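Long-range contact in putative ABC transporter, periplasmic binding protein, amino acid (Neisseria gonorrhoeae, PDB 2YJP), which binds L-cysteine, probably as the periplasmic solute receptor of an ABC-type amino acid importer: residues 162-175 with 201-213. The protein carries 1 engineered substitution. Residues are numbered along the deposited sequence; the frame is centred on the assembly and turned at random.
With ZN (zinc ion), chain H; CYS (cysteine), chain D; EDO (1,2-ethanediol), chain K.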
# COMPACT_ATOMS: atom_id res chain seq x y z
N LEU A 162 -20.69 15.34 3.41
CA LEU A 162 -20.06 15.08 4.67
C LEU A 162 -20.41 16.08 5.81
O LEU A 162 -20.05 15.84 6.99
CB LEU A 162 -18.57 14.87 4.46
CG LEU A 162 -18.21 13.72 3.49
CD1 LEU A 162 -16.72 13.71 3.11
CD2 LEU A 162 -18.63 12.33 3.96
N LYS A 163 -21.17 17.15 5.51
CA LYS A 163 -21.56 18.13 6.54
C LYS A 163 -22.19 17.52 7.81
O LYS A 163 -23.21 16.80 7.75
CB LYS A 163 -22.56 19.13 5.95
CG LYS A 163 -22.99 20.28 6.90
CD LYS A 163 -22.00 21.45 6.85
N ASP A 164 -21.61 17.84 8.98
CA ASP A 164 -22.12 17.32 10.28
C ASP A 164 -21.95 15.79 10.40
O ASP A 164 -22.67 15.12 11.16
CB ASP A 164 -23.59 17.71 10.53
CG ASP A 164 -23.77 19.21 10.72
OD1 ASP A 164 -22.77 19.86 11.14
OD2 ASP A 164 -24.88 19.75 10.45
N GLN A 165 -21.01 15.25 9.63
CA GLN A 165 -20.82 13.82 9.56
C GLN A 165 -19.31 13.46 9.62
O GLN A 165 -18.47 14.32 9.45
CB GLN A 165 -21.47 13.27 8.29
CG GLN A 165 -22.96 13.59 8.16
CD GLN A 165 -23.87 12.53 8.78
OE1 GLN A 165 -23.66 12.07 9.91
NE2 GLN A 165 -24.90 12.13 8.03
N THR A 166 -19.00 12.18 9.81
CA THR A 166 -17.65 11.72 10.00
C THR A 166 -17.12 10.88 8.83
O THR A 166 -17.83 10.01 8.34
CB THR A 166 -17.57 10.93 11.34
OG1 THR A 166 -17.81 11.82 12.43
CG2 THR A 166 -16.21 10.29 11.57
N LEU A 167 -15.90 11.17 8.38
CA LEU A 167 -15.22 10.34 7.38
C LEU A 167 -14.15 9.51 8.06
O LEU A 167 -13.38 10.03 8.88
CB LEU A 167 -14.61 11.22 6.27
CG LEU A 167 -13.83 10.58 5.14
CD1 LEU A 167 -14.72 9.68 4.25
CD2 LEU A 167 -13.16 11.68 4.33
N LEU A 168 -14.14 8.20 7.76
CA LEU A 168 -13.12 7.30 8.31
C LEU A 168 -11.86 7.23 7.42
O LEU A 168 -11.95 7.16 6.18
CB LEU A 168 -13.69 5.89 8.44
CG LEU A 168 -14.90 5.85 9.38
CD1 LEU A 168 -15.67 4.56 9.32
CD2 LEU A 168 -14.40 6.07 10.78
N VAL A 169 -10.69 7.30 8.04
CA VAL A 169 -9.48 7.06 7.32
C VAL A 169 -8.53 6.23 8.20
O VAL A 169 -8.57 6.33 9.46
CB VAL A 169 -8.72 8.39 6.93
CG1 VAL A 169 -9.47 9.17 5.86
CG2 VAL A 169 -8.40 9.28 8.19
N ASN A 170 -7.66 5.46 7.52
CA ASN A 170 -6.56 4.78 8.18
C ASN A 170 -5.51 5.85 8.46
O ASN A 170 -5.10 6.57 7.53
CB ASN A 170 -6.08 3.63 7.32
CG ASN A 170 -4.85 2.89 7.86
OD1 ASN A 170 -4.06 2.48 7.17
ND2 ASN A 170 -4.77 2.65 9.07
N LYS A 171 -5.15 6.03 9.74
CA LYS A 171 -4.19 7.02 10.10
C LYS A 171 -2.87 6.87 9.28
O LYS A 171 -2.34 5.76 9.15
CB LYS A 171 -3.93 7.00 11.64
CG LYS A 171 -2.86 8.01 12.09
CD LYS A 171 -2.80 8.23 13.63
CE LYS A 171 -1.47 8.88 14.06
NZ LYS A 171 -1.18 8.75 15.57
N GLY A 172 -2.36 8.00 8.79
CA GLY A 172 -1.02 8.09 8.19
C GLY A 172 -1.03 7.69 6.70
O GLY A 172 0.00 7.42 6.13
N THR A 173 -2.23 7.55 6.11
CA THR A 173 -2.34 7.25 4.71
C THR A 173 -2.43 8.53 3.86
O THR A 173 -2.62 9.65 4.37
CB THR A 173 -3.58 6.36 4.39
OG1 THR A 173 -4.80 6.98 4.82
CG2 THR A 173 -3.45 4.94 5.01
N THR A 174 -2.30 8.36 2.55
CA THR A 174 -2.49 9.49 1.62
C THR A 174 -3.92 9.97 1.70
O THR A 174 -4.14 11.17 1.60
CB THR A 174 -2.16 9.11 0.19
OG1 THR A 174 -2.75 7.84 -0.07
CG2 THR A 174 -0.58 9.05 -0.05
N ALA A 175 -4.90 9.09 1.97
CA ALA A 175 -6.28 9.63 2.15
C ALA A 175 -6.39 10.57 3.35
O ALA A 175 -7.04 11.62 3.25
CB ALA A 175 -7.33 8.56 2.21
N LEU A 201 -16.54 1.23 9.83
CA LEU A 201 -17.46 1.64 8.77
C LEU A 201 -18.66 0.71 8.80
O LEU A 201 -19.84 1.18 8.82
CB LEU A 201 -16.76 1.69 7.40
CG LEU A 201 -17.72 1.97 6.23
CD1 LEU A 201 -18.14 3.43 6.20
CD2 LEU A 201 -17.12 1.51 4.93
N LYS A 202 -18.37 -0.59 8.93
CA LYS A 202 -19.43 -1.60 9.17
C LYS A 202 -20.30 -1.24 10.38
O LYS A 202 -21.51 -1.48 10.35
CB LYS A 202 -18.85 -3.02 9.32
CG LYS A 202 -18.49 -3.73 7.98
CD LYS A 202 -17.33 -4.70 8.09
CE LYS A 202 -17.66 -5.87 8.92
NZ LYS A 202 -16.64 -6.97 8.85
N ASP A 203 -19.67 -0.73 11.46
CA ASP A 203 -20.40 -0.37 12.67
C ASP A 203 -21.12 1.00 12.58
O ASP A 203 -21.75 1.43 13.54
CB ASP A 203 -19.46 -0.36 13.86
CG ASP A 203 -18.95 -1.78 14.23
OD1 ASP A 203 -19.53 -2.82 13.84
OD2 ASP A 203 -17.91 -1.86 14.95
N GLY A 204 -21.00 1.73 11.47
CA GLY A 204 -21.64 3.03 11.36
C GLY A 204 -20.95 4.15 12.14
O GLY A 204 -21.57 5.14 12.47
N ARG A 205 -19.64 4.03 12.40
CA ARG A 205 -18.93 5.07 13.11
C ARG A 205 -18.72 6.31 12.23
O ARG A 205 -18.50 7.42 12.73
CB ARG A 205 -17.62 4.52 13.68
CG ARG A 205 -17.76 3.60 14.95
CD ARG A 205 -17.79 4.45 16.22
NE ARG A 205 -16.48 4.61 16.88
CZ ARG A 205 -16.07 5.75 17.46
NH1 ARG A 205 -16.84 6.85 17.44
NH2 ARG A 205 -14.87 5.81 18.06
N GLY A 206 -18.82 6.14 10.91
CA GLY A 206 -18.76 7.23 9.93
C GLY A 206 -19.66 6.88 8.76
O GLY A 206 -20.08 5.73 8.63
N VAL A 207 -19.94 7.86 7.91
CA VAL A 207 -20.86 7.70 6.78
C VAL A 207 -20.13 7.18 5.55
O VAL A 207 -20.81 6.75 4.62
CB VAL A 207 -21.55 9.03 6.38
CG1 VAL A 207 -22.32 9.57 7.56
CG2 VAL A 207 -20.55 10.05 5.94
N ALA A 208 -18.78 7.18 5.57
CA ALA A 208 -17.93 6.81 4.45
C ALA A 208 -16.48 6.61 4.90
O ALA A 208 -16.09 7.02 6.01
CB ALA A 208 -17.97 7.90 3.37
N LEU A 209 -15.67 6.03 4.02
CA LEU A 209 -14.29 5.76 4.32
C LEU A 209 -13.47 6.02 3.07
O LEU A 209 -13.81 5.55 1.98
CB LEU A 209 -14.16 4.32 4.79
CG LEU A 209 -12.80 3.77 5.17
CD1 LEU A 209 -12.90 2.43 5.91
CD2 LEU A 209 -11.86 3.64 3.91
N ALA A 210 -12.40 6.77 3.20
CA ALA A 210 -11.55 7.10 2.08
C ALA A 210 -10.22 6.35 2.16
O ALA A 210 -9.65 6.21 3.26
CB ALA A 210 -11.32 8.60 2.04
N HIS A 211 -9.73 5.91 1.01
CA HIS A 211 -8.48 5.10 0.91
C HIS A 211 -8.11 4.94 -0.57
O HIS A 211 -8.81 5.47 -1.46
CB HIS A 211 -8.73 3.67 1.48
CG HIS A 211 -7.57 3.12 2.25
ND1 HIS A 211 -6.27 3.15 1.77
CD2 HIS A 211 -7.50 2.51 3.46
CE1 HIS A 211 -5.46 2.58 2.64
NE2 HIS A 211 -6.18 2.19 3.68
N ASP A 212 -7.03 4.18 -0.84
CA ASP A 212 -6.61 3.83 -2.19
C ASP A 212 -7.82 3.20 -2.87
O ASP A 212 -8.43 2.30 -2.30
CB ASP A 212 -5.42 2.80 -2.16
CG ASP A 212 -4.08 3.44 -1.78
OD1 ASP A 212 -4.06 4.69 -1.63
OD2 ASP A 212 -3.03 2.70 -1.61
N ASN A 213 -8.16 3.60 -4.09
CA ASN A 213 -9.37 3.02 -4.71
C ASN A 213 -9.29 1.51 -4.97
O ASN A 213 -10.30 0.79 -4.79
CB ASN A 213 -9.88 3.78 -5.96
CG ASN A 213 -8.81 3.91 -7.09
OD1 ASN A 213 -7.80 3.17 -7.16
ND2 ASN A 213 -9.08 4.86 -8.01
ZN ZN H . -17.26 -4.28 15.22
N CYS D . -0.69 3.62 -0.59
CA CYS D . -1.29 4.58 0.37
C CYS D . -0.19 5.22 1.22
O CYS D . 1.02 4.93 0.98
CB CYS D . -2.28 3.90 1.30
SG CYS D . -1.62 2.52 2.24
OXT CYS D . -0.51 6.02 2.10
C1 EDO K . -23.50 -4.05 8.54
O1 EDO K . -22.92 -2.77 8.16
C2 EDO K . -24.54 -4.46 7.49
O2 EDO K . -24.26 -3.93 6.17
O HOH W 1 -7.35 5.84 4.56
O HOH W 2 -2.25 6.66 -2.58
O HOH W 3 -4.93 5.99 1.13
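L168 pairs with L209 where strands 166-170 and 208-212 run parallel, a worked example of how parallel strand ends in a periplasmic binding protein deliver residues to the ligand. Three backbone bonds join the two segments: L168 N to A208 O (2.9 Å, nearly straight at 175°), A210 N to L168 O, and, just ahead of the second strand, V207 N to T166 O. Packing is tight beside L168, whose CG stands anti to its carbonyl carbon (chi1 -60°) and sends CD1 against L201 CA at 3.5 Å, against the last turn of helix 194-202. On the other face, L167 CD1 lies over the A208 carbonyl, while A175 CB sits 3.5 Å from A210 O. Toward the ligand the strands part, and water 1 fills in, accepting from N170 N and donating to T173 OG1 and, at 2.7 Å from its oxygen, to A210 O. H211 ND1 accepts D212 N within its ring plane, NE2 is engaged by N194, and the ring edge faces the cysteine sulfur. D212 OD2 takes the ligand's amino N at 2.7 Å and also pairs with K65; T174 N holds the carboxylate. The opposite end is more open to solvent, with Q165 and V207 partly exposed, although V207 CG2 still packs on L162 CD2; V207 CG1 lies 3.6 Å from CD of the bent Q165 chain. Within the mixed sheet, strand 166-170 lies between 187-191 and 208-212, and 208-212 in turn pairs antiparallel with strand 142-151.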